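Local atomic coordinates of digeranylgeranylglycerophospholipid reductase (PDB entry 4OPC), a protein that reduces the double bonds of the geranylgeranyl chains of archaeal membrane lipid precursors, using one bound FAD per subunit. Residues K302-I307 with N339-K344. Residues are numbered along the deposited sequence; the frame is centred on the assembly and turned at random.
Sequences KGSAMI and NEYGAK. With PGT ((1S)-2-{[{[(2R)-2,3-dihydroxypropyl]oxy}(hydroxy)phosphoryl]oxy}-1-[(palmitoyloxy)methyl]ethyl stearate), chain C.
Ser304 sets its CB over one face of the Tyr341 ring, 3.8 Å from the ring centroid and 17° off the normal, a CH-pi contact made by the short serine side chain. Its hydroxyl hydrogen-bonds to the carbonyl O of Thr293. CE of Lys344, from the same helix as the tyrosine, lies over the opposite face, offset toward the rim, sandwiching the ring. Ile307 completes the tight part: with CG1 anti to its carbonyl carbon (chi1 -64°), its long branch reaches across, roughly at a right angle, to bring CD1 within 3.5 Å of Tyr341 CD1. The axes of segments 302-307 and 339-344 approach to 10.0 Å, their N-to-C directions 129° apart, next to the bound dihydro-FAD of this Rossmann-fold flavoprotein, whose O4' is hydrogen-bonded to Lys302 NZ. A tyrosine suits the lipid side because its ring packs while its OH donates a 2.7 Å hydrogen bond to phosphate O2P of the bound phospholipid and accepts one from Asn295 ND2; His56 and His298 also hydrogen-bond this lipid. Packing is looser on the partly exposed side, where Ile307 CG2 meets CB of Glu340 (3.7 Å), whose carboxylate makes a long, weak ion pair with Lys59.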
loop_
_atom_site.group_PDB
_atom_site.type_symbol
_atom_site.label_atom_id
_atom_site.label_comp_id
_atom_site.label_asym_id
_atom_site.label_seq_id
_atom_site.Cartn_x
_atom_site.Cartn_y
_atom_site.Cartn_z
ATOM N N LYS A 302 4.521 -0.403 1.467
ATOM C CA LYS A 302 5.495 -1.456 1.742
ATOM C C LYS A 302 5.342 -2.024 3.151
ATOM O O LYS A 302 5.400 -3.244 3.341
ATOM C CB LYS A 302 6.911 -0.971 1.455
ATOM C CG LYS A 302 7.275 -1.155 -0.010
ATOM C CD LYS A 302 8.684 -0.693 -0.321
ATOM C CE LYS A 302 9.145 -1.264 -1.661
ATOM N NZ LYS A 302 8.282 -0.819 -2.806
ATOM N N GLY A 303 5.116 -1.164 4.138
ATOM C CA GLY A 303 4.866 -1.639 5.495
ATOM C C GLY A 303 3.625 -2.506 5.603
ATOM O O GLY A 303 3.658 -3.612 6.155
ATOM N N SER A 304 2.524 -2.027 5.044
ATOM C CA SER A 304 1.289 -2.786 5.092
ATOM C C SER A 304 1.367 -4.058 4.229
ATOM O O SER A 304 0.746 -5.071 4.568
ATOM C CB SER A 304 0.109 -1.896 4.712
ATOM O OG SER A 304 0.383 -1.193 3.505
ATOM N N ALA A 305 2.147 -4.028 3.148
ATOM C CA ALA A 305 2.425 -5.256 2.397
ATOM C C ALA A 305 3.052 -6.293 3.315
ATOM O O ALA A 305 2.651 -7.458 3.304
ATOM C CB ALA A 305 3.360 -4.976 1.235
ATOM N N MET A 306 4.057 -5.882 4.088
ATOM C CA MET A 306 4.686 -6.797 5.050
ATOM C C MET A 306 3.706 -7.300 6.111
ATOM O O MET A 306 3.731 -8.474 6.466
ATOM C CB MET A 306 5.904 -6.155 5.705
ATOM C CG MET A 306 7.027 -5.865 4.706
ATOM S SD MET A 306 8.589 -5.441 5.479
ATOM C CE MET A 306 8.098 -3.835 6.037
ATOM N N ILE A 307 2.840 -6.418 6.607
ATOM C CA ILE A 307 1.810 -6.852 7.544
ATOM C C ILE A 307 0.937 -7.921 6.884
ATOM O O ILE A 307 0.636 -8.948 7.486
ATOM C CB ILE A 307 0.944 -5.671 8.015
ATOM C CG1 ILE A 307 1.792 -4.664 8.806
ATOM C CG2 ILE A 307 -0.221 -6.190 8.849
ATOM C CD1 ILE A 307 1.016 -3.407 9.219
ATOM N N ASN A 339 -7.512 -6.260 11.945
ATOM C CA ASN A 339 -7.052 -5.793 13.252
ATOM C C ASN A 339 -5.734 -5.020 13.174
ATOM O O ASN A 339 -5.559 -4.003 13.847
ATOM C CB ASN A 339 -6.901 -6.956 14.231
ATOM C CG ASN A 339 -8.234 -7.519 14.687
ATOM O OD1 ASN A 339 -9.269 -6.865 14.574
ATOM N ND2 ASN A 339 -8.212 -8.736 15.218
ATOM N N GLU A 340 -4.802 -5.491 12.351
ATOM C CA GLU A 340 -3.468 -4.894 12.323
ATOM C C GLU A 340 -3.368 -3.625 11.483
ATOM O O GLU A 340 -2.489 -2.799 11.739
ATOM C CB GLU A 340 -2.432 -5.909 11.808
ATOM C CG GLU A 340 -2.238 -7.152 12.681
ATOM C CD GLU A 340 -1.586 -6.857 14.025
ATOM O OE1 GLU A 340 -1.057 -5.742 14.213
ATOM O OE2 GLU A 340 -1.599 -7.752 14.895
ATOM N N TYR A 341 -4.226 -3.477 10.473
ATOM C CA TYR A 341 -4.115 -2.347 9.549
ATOM C C TYR A 341 -5.401 -2.017 8.792
ATOM O O TYR A 341 -5.667 -0.840 8.517
ATOM C CB TYR A 341 -2.991 -2.599 8.537
ATOM C CG TYR A 341 -2.335 -1.347 8.007
ATOM C CD1 TYR A 341 -1.275 -0.761 8.685
ATOM C CD2 TYR A 341 -2.769 -0.751 6.824
ATOM C CE1 TYR A 341 -0.654 0.382 8.202
ATOM C CE2 TYR A 341 -2.159 0.390 6.333
ATOM C CZ TYR A 341 -1.104 0.960 7.028
ATOM O OH TYR A 341 -0.478 2.094 6.557
ATOM N N GLY A 342 -6.195 -3.025 8.441
ATOM C CA GLY A 342 -7.314 -2.823 7.533
ATOM C C GLY A 342 -8.438 -1.928 8.034
ATOM O O GLY A 342 -9.013 -1.174 7.249
ATOM N N ALA A 343 -8.751 -1.986 9.324
ATOM C CA ALA A 343 -9.807 -1.142 9.879
ATOM C C ALA A 343 -9.382 0.316 9.797
ATOM O O ALA A 343 -10.168 1.193 9.414
ATOM C CB ALA A 343 -10.106 -1.537 11.318
ATOM N N LYS A 344 -8.132 0.580 10.153
ATOM C CA LYS A 344 -7.557 1.909 9.977
ATOM C C LYS A 344 -7.617 2.368 8.524
ATOM O O LYS A 344 -7.960 3.520 8.244
ATOM C CB LYS A 344 -6.106 1.919 10.449
ATOM C CG LYS A 344 -5.300 3.045 9.829
ATOM C CD LYS A 344 -3.956 3.146 10.438
ATOM C CE LYS A 344 -3.161 1.892 10.206
ATOM N NZ LYS A 344 -1.848 2.101 10.831
HETATM C C48 PGT C . -4.242 11.936 -1.032
HETATM C C47 PGT C . -4.486 10.457 -1.256
HETATM C C46 PGT C . -3.476 9.927 -2.252
HETATM C C45 PGT C . -2.075 10.225 -1.755
HETATM C C44 PGT C . -1.086 9.225 -2.316
HETATM C C43 PGT C . -0.251 9.875 -3.403
HETATM C C42 PGT C . 0.603 8.810 -4.054
HETATM C C41 PGT C . 1.607 8.337 -3.033
HETATM C C40 PGT C . 2.848 7.821 -3.718
HETATM C C39 PGT C . 4.005 8.042 -2.770
HETATM C C38 PGT C . 3.721 7.352 -1.460
HETATM C C37 PGT C . 4.799 7.727 -0.471
HETATM C C36 PGT C . 4.562 6.945 0.798
HETATM C C35 PGT C . 5.387 7.507 1.932
HETATM C C34 PGT C . 5.162 6.656 3.167
HETATM C C33 PGT C . 5.685 7.334 4.414
HETATM C C32 PGT C . 6.288 6.322 5.371
HETATM C C31 PGT C . 5.234 5.600 6.196
HETATM O O31 PGT C . 5.236 4.383 6.187
HETATM O O2 PGT C . 4.259 6.296 6.953
HETATM C C2 PGT C . 4.486 6.408 8.346
HETATM C C1 PGT C . 4.083 5.170 9.120
HETATM O O3P PGT C . 3.847 3.992 8.374
HETATM P P PGT C . 2.388 3.371 8.396
HETATM O O1P PGT C . 1.459 4.562 8.300
HETATM O O2P PGT C . 2.158 2.422 7.230
HETATM O O4P PGT C . 2.072 2.578 9.740
HETATM C C4 PGT C . 2.864 2.698 10.905
HETATM C C5 PGT C . 2.254 1.936 12.059
HETATM O O5 PGT C . 3.173 0.974 12.524
HETATM C C6 PGT C . 0.984 1.258 11.603
HETATM O O6 PGT C . 1.161 -0.136 11.501
HETATM C C3 PGT C . 3.647 7.513 8.964
HETATM O O3 PGT C . 3.991 8.799 8.510
HETATM C C11 PGT C . 2.879 9.661 8.439
HETATM O O11 PGT C . 2.078 9.690 9.351
HETATM C C12 PGT C . 2.677 10.540 7.222
HETATM C C13 PGT C . 1.737 11.683 7.540
HETATM C C14 PGT C . 1.543 12.523 6.294
HETATM C C15 PGT C . 0.259 12.132 5.594
HETATM C C16 PGT C . -0.007 13.063 4.429
HETATM C C17 PGT C . -1.425 13.581 4.532
HETATM C C18 PGT C . -1.636 14.743 3.586
HETATM C C19 PGT C . -2.943 15.438 3.915
HETATM C C20 PGT C . -2.834 16.197 5.223
HETATM C C21 PGT C . -3.143 17.662 4.988
HETATM C C22 PGT C . -3.802 18.269 6.209
HETATM C C23 PGT C . -4.625 19.462 5.774
HETATM C C24 PGT C . -5.514 19.927 6.906
HETATM C C25 PGT C . -6.949 19.997 6.433
HETATM C C26 PGT C . -7.833 19.190 7.361
#